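Local coordinates for protein pyridoxal kinase (Lactobacillus plantarum, PDB 3H74) that probably phosphorylates pyridoxal and related forms of vitamin B6 at the expense of ATP, as a kinase of the ribokinase clan, at residues G16-S21 with S43-G48; D158-L163 with G196-C201; V177-Q182 with I187-L192; V246-A251 with L263-Q268. All blocks are in the same frame, centred on the assembly; numbering follows the deposited sequence. Where two conformers were deposited one is given.

Contact 1: G16-S21 with S43-G48; sequences GGISLS and STHTSG
In the first beta-alpha-beta unit of this ribokinase-like fold, G16 and I18 in the turn between strand 4-13 and helix 19-29 pack against H45, in the loop that leaves the neighbouring parallel strand 32-42. In ribokinase-clan kinases, loops at this end of the central sheet generally line the substrate side. The H45 ring fits between the glycine backbone and the isoleucine branch: CD2 lies 3.6 Å from G16 CA, while G16 O sits at the ring edge in its plane. I18 crosses H45 at about a right angle and brings CD1 to 3.6 Å from H45 CB. The imidazole leaves CB with CG between N and the carbonyl carbon (chi1 67°), which turns it toward the glycine. A side chain at G16 would run into H45 CD2, and at the backbone angles of G16 a CB would also collide with the preceding carbonyl O. Both ring nitrogens are held, NE2 by R258 O and ND1 by the amide of S47, so the ring's rotation is fixed. An alanine in place of H45 is likely to leave R258 O and S47 N without their ring partners and to open a gap beside G16 and I18. The S47 N to H45 ND1 bond spans 3.1 Å, with the nitrogen only 8° out of the ring plane.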
# COMPACT_ATOMS: atom_id res chain seq x y z
N GLY A 16 13.13 11.23 -3.11
CA GLY A 16 13.22 9.87 -2.62
C GLY A 16 12.61 8.80 -3.50
O GLY A 16 12.92 7.63 -3.33
N GLY A 17 11.71 9.21 -4.40
CA GLY A 17 11.07 8.27 -5.33
C GLY A 17 10.28 7.12 -4.72
O GLY A 17 10.37 5.97 -5.16
N ILE A 18 9.51 7.43 -3.69
CA ILE A 18 8.63 6.44 -3.07
C ILE A 18 7.21 7.00 -3.00
O ILE A 18 6.93 8.06 -3.54
CB ILE A 18 9.16 5.96 -1.68
CG1 ILE A 18 9.17 7.10 -0.65
CG2 ILE A 18 10.56 5.33 -1.80
CD1 ILE A 18 9.26 6.63 0.81
N SER A 19 6.33 6.24 -2.36
CA SER A 19 4.97 6.68 -2.00
C SER A 19 4.27 7.46 -3.13
O SER A 19 4.17 6.96 -4.25
CB SER A 19 4.99 7.40 -0.64
OG SER A 19 5.90 8.48 -0.62
N LEU A 20 3.77 8.67 -2.86
CA LEU A 20 2.96 9.36 -3.85
C LEU A 20 3.73 9.66 -5.13
O LEU A 20 3.16 9.63 -6.23
CB LEU A 20 2.38 10.64 -3.27
CG LEU A 20 1.10 11.20 -3.87
CD1 LEU A 20 -0.01 10.15 -3.97
CD2 LEU A 20 0.65 12.36 -3.00
N SER A 21 5.03 9.95 -5.01
CA SER A 21 5.86 10.22 -6.19
C SER A 21 5.95 9.03 -7.14
O SER A 21 6.19 9.22 -8.34
CB SER A 21 7.26 10.67 -5.78
OG SER A 21 8.09 9.57 -5.49
N SER A 43 10.53 16.94 2.94
CA SER A 43 11.63 17.32 2.04
C SER A 43 12.27 16.10 1.36
O SER A 43 12.67 16.15 0.18
CB SER A 43 12.69 18.12 2.80
OG SER A 43 13.12 17.40 3.94
N THR A 44 12.40 15.02 2.13
CA THR A 44 12.94 13.74 1.66
C THR A 44 12.22 12.65 2.45
O THR A 44 11.60 12.93 3.48
CB THR A 44 14.46 13.57 1.97
OG1 THR A 44 14.66 13.40 3.38
CG2 THR A 44 15.32 14.73 1.47
N HIS A 45 12.34 11.39 2.02
CA HIS A 45 11.85 10.33 2.89
C HIS A 45 12.74 10.20 4.12
O HIS A 45 13.78 10.86 4.25
CB HIS A 45 11.57 9.00 2.15
CG HIS A 45 12.78 8.31 1.60
ND1 HIS A 45 13.85 7.91 2.38
CD2 HIS A 45 13.05 7.89 0.34
CE1 HIS A 45 14.73 7.28 1.61
NE2 HIS A 45 14.27 7.27 0.37
N THR A 46 12.30 9.35 5.04
CA THR A 46 12.89 9.28 6.37
C THR A 46 14.03 8.25 6.51
O THR A 46 14.48 7.98 7.62
CB THR A 46 11.80 9.00 7.44
OG1 THR A 46 11.00 7.89 7.03
CG2 THR A 46 10.89 10.21 7.60
N SER A 47 14.51 7.71 5.39
CA SER A 47 15.53 6.67 5.44
C SER A 47 16.84 7.06 4.75
O SER A 47 17.06 6.72 3.59
CB SER A 47 14.96 5.35 4.88
OG SER A 47 13.82 4.91 5.61
N GLY A 48 17.71 7.79 5.45
CA GLY A 48 19.07 8.00 4.96
C GLY A 48 19.51 9.40 4.59
O GLY A 48 20.66 9.62 4.20

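Contact 2: D158-L163 with G196-C201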
# COMPACT_ATOMS: atom_id res chain seq x y z
N ASP A 158 1.57 -19.14 11.14
CA ASP A 158 0.71 -20.13 10.51
C ASP A 158 -0.38 -19.40 9.76
O ASP A 158 -1.29 -18.82 10.36
CB ASP A 158 0.12 -21.07 11.57
CG ASP A 158 -0.62 -22.26 10.96
OD1 ASP A 158 -0.98 -22.21 9.77
OD2 ASP A 158 -0.83 -23.25 11.69
N LEU A 159 -0.28 -19.42 8.43
CA LEU A 159 -1.22 -18.72 7.56
C LEU A 159 -2.66 -19.23 7.70
O LEU A 159 -3.61 -18.47 7.52
CB LEU A 159 -0.76 -18.80 6.10
CG LEU A 159 0.58 -18.12 5.77
CD1 LEU A 159 1.03 -18.47 4.36
CD2 LEU A 159 0.51 -16.60 5.96
N GLU A 160 -2.80 -20.51 8.06
CA GLU A 160 -4.12 -21.11 8.31
C GLU A 160 -4.80 -20.51 9.55
O GLU A 160 -6.02 -20.62 9.71
CB GLU A 160 -3.99 -22.63 8.47
CG GLU A 160 -3.26 -23.34 7.32
CD GLU A 160 -4.13 -23.55 6.09
OE1 GLU A 160 -5.36 -23.38 6.18
OE2 GLU A 160 -3.57 -23.91 5.03
N VAL A 161 -4.01 -19.89 10.43
CA VAL A 161 -4.55 -19.25 11.63
C VAL A 161 -4.65 -17.72 11.48
O VAL A 161 -5.69 -17.13 11.76
CB VAL A 161 -3.74 -19.63 12.91
CG1 VAL A 161 -4.22 -18.86 14.12
CG2 VAL A 161 -3.83 -21.14 13.18
N ILE A 162 -3.57 -17.10 11.01
CA ILE A 162 -3.51 -15.63 10.94
C ILE A 162 -4.40 -15.02 9.84
O ILE A 162 -5.05 -14.00 10.07
CB ILE A 162 -2.04 -15.10 10.90
CG1 ILE A 162 -1.99 -13.58 11.15
CG2 ILE A 162 -1.31 -15.48 9.61
CD1 ILE A 162 -0.65 -13.09 11.70
N LEU A 163 -4.48 -15.67 8.68
CA LEU A 163 -5.33 -15.13 7.62
C LEU A 163 -6.83 -15.12 7.99
O LEU A 163 -7.47 -14.08 7.85
CB LEU A 163 -5.06 -15.81 6.27
CG LEU A 163 -3.71 -15.55 5.59
CD1 LEU A 163 -3.52 -16.46 4.39
CD2 LEU A 163 -3.58 -14.09 5.17
N GLY A 196 -11.71 -20.90 1.32
CA GLY A 196 -10.99 -20.78 2.59
C GLY A 196 -9.63 -21.44 2.60
O GLY A 196 -9.05 -21.67 3.67
N HIS A 197 -9.12 -21.76 1.42
CA HIS A 197 -7.81 -22.37 1.29
C HIS A 197 -6.75 -21.29 1.08
O HIS A 197 -6.98 -20.32 0.35
CB HIS A 197 -7.78 -23.37 0.13
CG HIS A 197 -8.71 -24.52 0.31
ND1 HIS A 197 -9.73 -24.80 -0.58
CD2 HIS A 197 -8.79 -25.47 1.27
CE1 HIS A 197 -10.39 -25.87 -0.16
NE2 HIS A 197 -9.84 -26.30 0.95
N VAL A 198 -5.60 -21.48 1.71
CA VAL A 198 -4.49 -20.55 1.59
C VAL A 198 -3.88 -20.66 0.20
O VAL A 198 -3.46 -21.75 -0.23
CB VAL A 198 -3.41 -20.79 2.67
CG1 VAL A 198 -2.17 -19.90 2.44
CG2 VAL A 198 -3.98 -20.55 4.06
N GLN A 199 -3.86 -19.54 -0.50
CA GLN A 199 -3.21 -19.47 -1.80
C GLN A 199 -1.95 -18.62 -1.69
O GLN A 199 -1.83 -17.77 -0.80
CB GLN A 199 -4.16 -18.91 -2.86
CG GLN A 199 -5.42 -19.74 -3.09
CD GLN A 199 -5.14 -21.17 -3.55
OE1 GLN A 199 -4.10 -21.46 -4.14
NE2 GLN A 199 -6.08 -22.06 -3.27
N TYR A 200 -1.02 -18.84 -2.59
CA TYR A 200 0.23 -18.10 -2.62
C TYR A 200 0.67 -17.84 -4.01
O TYR A 200 0.59 -18.67 -4.86
CB TYR A 200 1.32 -18.90 -1.89
CG TYR A 200 2.72 -18.30 -1.88
CD1 TYR A 200 3.09 -17.40 -0.90
CD2 TYR A 200 3.65 -18.64 -2.80
CE1 TYR A 200 4.34 -16.85 -0.86
CE2 TYR A 200 4.90 -18.12 -2.73
CZ TYR A 200 5.24 -17.21 -1.78
OH TYR A 200 6.49 -16.68 -1.76
N CYS A 201 1.20 -16.69 -4.25
CA CYS A 201 1.99 -16.53 -5.43
C CYS A 201 3.15 -15.63 -5.11
O CYS A 201 3.07 -14.75 -4.35
CB CYS A 201 1.20 -15.98 -6.56
SG CYS A 201 0.50 -14.47 -6.29
O HOH W 1 -5.04 -24.00 2.83
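V198, at the start of strand 198-204, presses both its methyl groups against one side of helix 159-167, and nearly half the buried surface is its own. The axes of 198-201 and 159-163 pass 9.8 Å apart at 100°, almost square to each other. CG1 stands anti to the backbone N (chi1 174°), which sends it to L159, where CD1 lies 4.0 Å away; the two side chains cross at about a right angle. The other methyl, CG2, meets L163 CD1 at 4.1 Å one turn further along the helix, and also carries the third partner, E160. The glutamate chain bends at chi2 (-79°), folding its carboxylate back over the valine and leaving OE2 3.5 Å from V198 CG2. That same oxygen accepts a hydrogen bond from a water at 2.6 Å, and the water in turn accepts from V198 N at 2.8 Å. At the head of the helix D158 is the N-cap, its OD1 receiving E160 N from above the carboxylate plane. L159 and L163 also touch I178, which makes this helix a cover for one face of the three-stranded antiparallel sheet. The chemistry is thus graded: leucines and valine form an apolar patch, while the exposed glutamate closes its margin and, through a single water, answers the backbone N-H at the beginning of the strand.

Contact 3: V177-Q182 with I187-L192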
# COMPACT_ATOMS: atom_id res chain seq x y z
N VAL A 177 -4.42 -9.84 2.45
CA VAL A 177 -3.29 -10.36 1.68
C VAL A 177 -2.00 -10.01 2.40
O VAL A 177 -1.67 -8.82 2.54
CB VAL A 177 -3.27 -9.75 0.26
CG1 VAL A 177 -2.11 -10.31 -0.55
CG2 VAL A 177 -4.59 -9.97 -0.46
N ILE A 178 -1.25 -11.01 2.86
CA ILE A 178 0.06 -10.77 3.46
C ILE A 178 1.10 -10.76 2.35
O ILE A 178 1.14 -11.68 1.55
CB ILE A 178 0.40 -11.80 4.57
CG1 ILE A 178 -0.63 -11.72 5.69
CG2 ILE A 178 1.80 -11.55 5.12
CD1 ILE A 178 -0.49 -12.79 6.77
N THR A 179 1.95 -9.73 2.31
CA THR A 179 2.74 -9.42 1.10
C THR A 179 4.22 -9.86 1.07
O THR A 179 4.88 -9.71 0.04
CB THR A 179 2.70 -7.91 0.79
OG1 THR A 179 3.24 -7.19 1.90
CG2 THR A 179 1.26 -7.44 0.52
N ASP A 180 4.72 -10.39 2.17
CA ASP A 180 6.15 -10.71 2.29
C ASP A 180 6.38 -12.16 2.69
O ASP A 180 7.38 -12.50 3.34
CB ASP A 180 6.81 -9.78 3.33
CG ASP A 180 6.22 -9.94 4.73
OD1 ASP A 180 5.23 -10.68 4.88
OD2 ASP A 180 6.75 -9.32 5.68
N VAL A 181 5.45 -13.02 2.30
CA VAL A 181 5.55 -14.43 2.66
C VAL A 181 6.64 -15.07 1.82
O VAL A 181 6.64 -14.98 0.60
CB VAL A 181 4.21 -15.16 2.45
CG1 VAL A 181 4.35 -16.65 2.72
CG2 VAL A 181 3.14 -14.59 3.36
N GLN A 182 7.58 -15.72 2.51
CA GLN A 182 8.67 -16.42 1.85
C GLN A 182 8.41 -17.91 1.79
O GLN A 182 8.00 -18.52 2.79
CB GLN A 182 10.00 -16.11 2.54
CG GLN A 182 10.41 -14.65 2.35
CD GLN A 182 11.74 -14.30 2.98
OE1 GLN A 182 11.82 -13.39 3.81
NE2 GLN A 182 12.78 -15.01 2.60
N ILE A 187 9.47 -14.89 -2.74
CA ILE A 187 8.76 -13.99 -1.84
C ILE A 187 7.49 -13.54 -2.55
O ILE A 187 7.47 -13.37 -3.76
CB ILE A 187 9.65 -12.82 -1.34
CG1 ILE A 187 8.97 -12.08 -0.18
CG2 ILE A 187 10.05 -11.89 -2.50
CD1 ILE A 187 9.86 -11.10 0.58
N GLY A 188 6.40 -13.37 -1.80
CA GLY A 188 5.15 -13.00 -2.43
C GLY A 188 3.98 -12.89 -1.48
O GLY A 188 4.15 -12.69 -0.28
N CYS A 189 2.79 -13.06 -2.05
CA CYS A 189 1.54 -12.78 -1.37
C CYS A 189 0.78 -14.05 -1.04
O CYS A 189 0.71 -14.98 -1.84
CB CYS A 189 0.66 -11.90 -2.27
SG CYS A 189 1.30 -10.23 -2.56
N ALA A 190 0.20 -14.07 0.16
CA ALA A 190 -0.67 -15.16 0.57
C ALA A 190 -2.03 -14.62 0.94
O ALA A 190 -2.13 -13.55 1.55
CB ALA A 190 -0.07 -15.92 1.73
N TRP A 191 -3.07 -15.36 0.59
CA TRP A 191 -4.45 -14.94 0.86
C TRP A 191 -5.36 -16.17 0.86
O TRP A 191 -4.95 -17.26 0.43
CB TRP A 191 -4.91 -13.91 -0.19
CG TRP A 191 -5.23 -14.51 -1.52
CD1 TRP A 191 -6.48 -14.75 -2.02
CD2 TRP A 191 -4.31 -14.94 -2.53
NE1 TRP A 191 -6.39 -15.31 -3.26
CE2 TRP A 191 -5.07 -15.45 -3.60
CE3 TRP A 191 -2.91 -14.96 -2.63
CZ2 TRP A 191 -4.49 -15.95 -4.77
CZ3 TRP A 191 -2.33 -15.47 -3.79
CH2 TRP A 191 -3.12 -15.96 -4.84
N LEU A 192 -6.59 -15.99 1.32
CA LEU A 192 -7.58 -17.06 1.32
C LEU A 192 -8.46 -16.96 0.08
O LEU A 192 -8.98 -15.89 -0.23
CB LEU A 192 -8.46 -16.99 2.57
CG LEU A 192 -7.81 -17.19 3.94
CD1 LEU A 192 -8.82 -16.89 5.03
CD2 LEU A 192 -7.22 -18.59 4.11
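V177 and W191 lie side by side and point the same way, with V177 CG2 4.0 Å from W191 CB, while the second valine methyl turns to C189, CG1 reaching its CB at 3.6 Å. The tryptophan ring packs elsewhere, on L231, A232 and L235 of helix 231-251. V181 and A190 meet on the same face of the sheet as I178, the valine CG2 3.8 Å from the alanine CB, and this side faces helix 159-167. Q182 and I187, a non-hydrogen-bonded pair, have side chains that slant across each other, Q182 CG touching I187 CG1 at 3.9 Å. I187 swings CG1 away from its own amide N (chi1 -168°) and across the opposite strand, where CG1 also rests on D180 C. A glycine in place of I187 would probably leave Q182 CG and the D180 backbone without their apolar cover and loosen this end of the pair. I178 and A190 exchange two backbone bonds, A190 N to I178 O being 2.9 Å, and V181 and G188 exchange two more. Between these pairs the register slips by one residue at T179 and D180, whose carboxylate turns off to T142. A sulfate lies about 5 Å from the T179 side chain and a glycerol about 4 Å from that of I187; both are probably crystallisation additives, although they may mark a pocket. The whole is a beta hairpin with a beta bulge, two strands of the small antiparallel sheet beside the central sheet of the ribokinase-like fold.

Contact 4: V246-A251 with L263-Q268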
# COMPACT_ATOMS: atom_id res chain seq x y z
N VAL A 246 12.43 -4.21 -9.26
CA VAL A 246 13.63 -4.40 -8.45
C VAL A 246 14.83 -4.80 -9.32
O VAL A 246 15.92 -4.25 -9.15
CB VAL A 246 13.41 -5.40 -7.28
CG1 VAL A 246 14.74 -5.73 -6.60
CG2 VAL A 246 12.41 -4.82 -6.28
N ALA A 247 14.61 -5.71 -10.27
CA ALA A 247 15.67 -6.11 -11.19
C ALA A 247 16.22 -4.90 -11.93
O ALA A 247 17.43 -4.75 -12.11
CB ALA A 247 15.18 -7.16 -12.15
N GLU A 248 15.33 -4.01 -12.37
CA GLU A 248 15.79 -2.83 -13.08
C GLU A 248 16.61 -1.91 -12.18
O GLU A 248 17.61 -1.31 -12.59
CB GLU A 248 14.64 -2.05 -13.72
CG GLU A 248 15.16 -0.89 -14.57
CD GLU A 248 14.10 0.01 -15.16
OE1 GLU A 248 12.91 -0.14 -14.83
OE2 GLU A 248 14.49 0.87 -15.97
N THR A 249 16.18 -1.81 -10.92
CA THR A 249 16.87 -0.99 -9.93
C THR A 249 18.30 -1.49 -9.76
O THR A 249 19.25 -0.71 -9.78
CB THR A 249 16.13 -1.02 -8.58
OG1 THR A 249 14.75 -0.65 -8.79
CG2 THR A 249 16.76 -0.07 -7.57
N ILE A 250 18.45 -2.81 -9.61
CA ILE A 250 19.77 -3.42 -9.50
C ILE A 250 20.61 -3.13 -10.75
O ILE A 250 21.78 -2.75 -10.68
CB ILE A 250 19.64 -4.94 -9.26
CG1 ILE A 250 18.96 -5.19 -7.91
CG2 ILE A 250 21.02 -5.63 -9.30
CD1 ILE A 250 18.55 -6.63 -7.66
N ALA A 251 19.98 -3.26 -11.92
CA ALA A 251 20.67 -3.09 -13.20
C ALA A 251 21.19 -1.67 -13.40
O ALA A 251 22.13 -1.47 -14.17
CB ALA A 251 19.75 -3.47 -14.34
N LEU A 263 11.07 2.67 -12.12
CA LEU A 263 9.72 2.58 -12.66
C LEU A 263 9.64 2.39 -14.17
O LEU A 263 8.57 2.10 -14.68
CB LEU A 263 8.89 3.81 -12.25
CG LEU A 263 8.75 4.04 -10.75
CD1 LEU A 263 8.04 5.36 -10.51
CD2 LEU A 263 8.01 2.88 -10.06
N GLY A 264 10.76 2.53 -14.88
CA GLY A 264 10.73 2.52 -16.35
C GLY A 264 10.19 1.24 -16.95
O GLY A 264 9.28 1.27 -17.79
N ASP A 265 10.74 0.09 -16.55
CA ASP A 265 10.28 -1.19 -17.09
C ASP A 265 8.82 -1.43 -16.71
O ASP A 265 8.04 -1.96 -17.49
CB ASP A 265 11.16 -2.35 -16.63
CG ASP A 265 12.50 -2.41 -17.35
OD1 ASP A 265 12.71 -1.64 -18.31
OD2 ASP A 265 13.35 -3.24 -16.95
N LEU A 266 8.46 -1.01 -15.50
CA LEU A 266 7.08 -1.11 -15.04
C LEU A 266 6.11 -0.29 -15.90
O LEU A 266 5.06 -0.77 -16.33
CB LEU A 266 7.00 -0.71 -13.56
CG LEU A 266 5.61 -0.68 -12.92
CD1 LEU A 266 4.85 -2.00 -13.07
CD2 LEU A 266 5.72 -0.29 -11.46
N LEU A 267 6.48 0.96 -16.18
CA LEU A 267 5.65 1.80 -17.04
C LEU A 267 5.48 1.19 -18.43
O LEU A 267 4.39 1.22 -19.01
CB LEU A 267 6.21 3.22 -17.13
CG LEU A 267 6.18 4.03 -15.82
CD1 LEU A 267 6.84 5.37 -16.03
CD2 LEU A 267 4.77 4.21 -15.29
N GLN A 268 6.56 0.62 -18.95
CA GLN A 268 6.54 -0.08 -20.24
C GLN A 268 5.58 -1.28 -20.23
O GLN A 268 4.85 -1.50 -21.20
CB GLN A 268 7.95 -0.51 -20.62
CG GLN A 268 8.08 -1.07 -22.01
CD GLN A 268 9.48 -1.59 -22.29
OE1 GLN A 268 10.06 -2.31 -21.47
NE2 GLN A 268 10.02 -1.23 -23.45
O HOH W 2 10.56 -0.74 -13.41
O HOH W 3 13.29 1.19 -18.44
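E248, late in helix 231-251, reaches across to D265 in the opening turn of helix 264-274, and this extended side chain supplies more than half of the buried surface. Its CB already has D265 OD2 at 3.7 Å. CG stands anti to the backbone N, directing the chain straight out from its helix, and passes the same aspartate oxygen at 3.8 Å. CD then comes to 3.6 Å from D265 CG, where the two carboxylates stack with planes only 16° apart. The branches part company at the tip. OE1 accepts the amide of D265 on its syn side, a bond of 2.8 Å that is nearly straight (169° at the hydrogen), though the donor sits 31° out of the carboxylate plane. A water also donates to OE1 at 2.8 Å and passes the link on, receiving L266 N at 3.0 Å. OE2 takes a hydrogen bond from a second water, which donates to D265 OD1 at 2.9 Å as well and so bridges the two acids. Next along the helix, T249 bonds through OG1 to A262 N, joining the same helix to the chain just ahead of L263. Two stacked carboxylates should repel if both are ionised, yet here the amide of D265 and two donating waters meet their oxygens. The positive end of the helix dipole would probably offset part of that repulsion; the direct bond and the water links tie E248 to the start of helix 264-274 despite its acidic neighbour.

Contacts 2 and 3 are one construction: their centres are 9 Å apart, the hairpin of contact 3 is nested in the loop closed by contact 2, and Q199 N probably bonds to W191 O at 2.7 Å, setting strands 186-192 and 198-204 side by side. Contact 1 lies on the opposite side of the chain's centre from contact 2, with centres 32 Å apart. Contact 4 comes within about 5 Å of contact 1 at the nearest atoms without touching it, and the loop between its segments supplies R258, whose carbonyl holds H45. The sulfate and glycerol lie by contact 3. Nearest atoms of contacts 1 and 3 are about 14 Å apart.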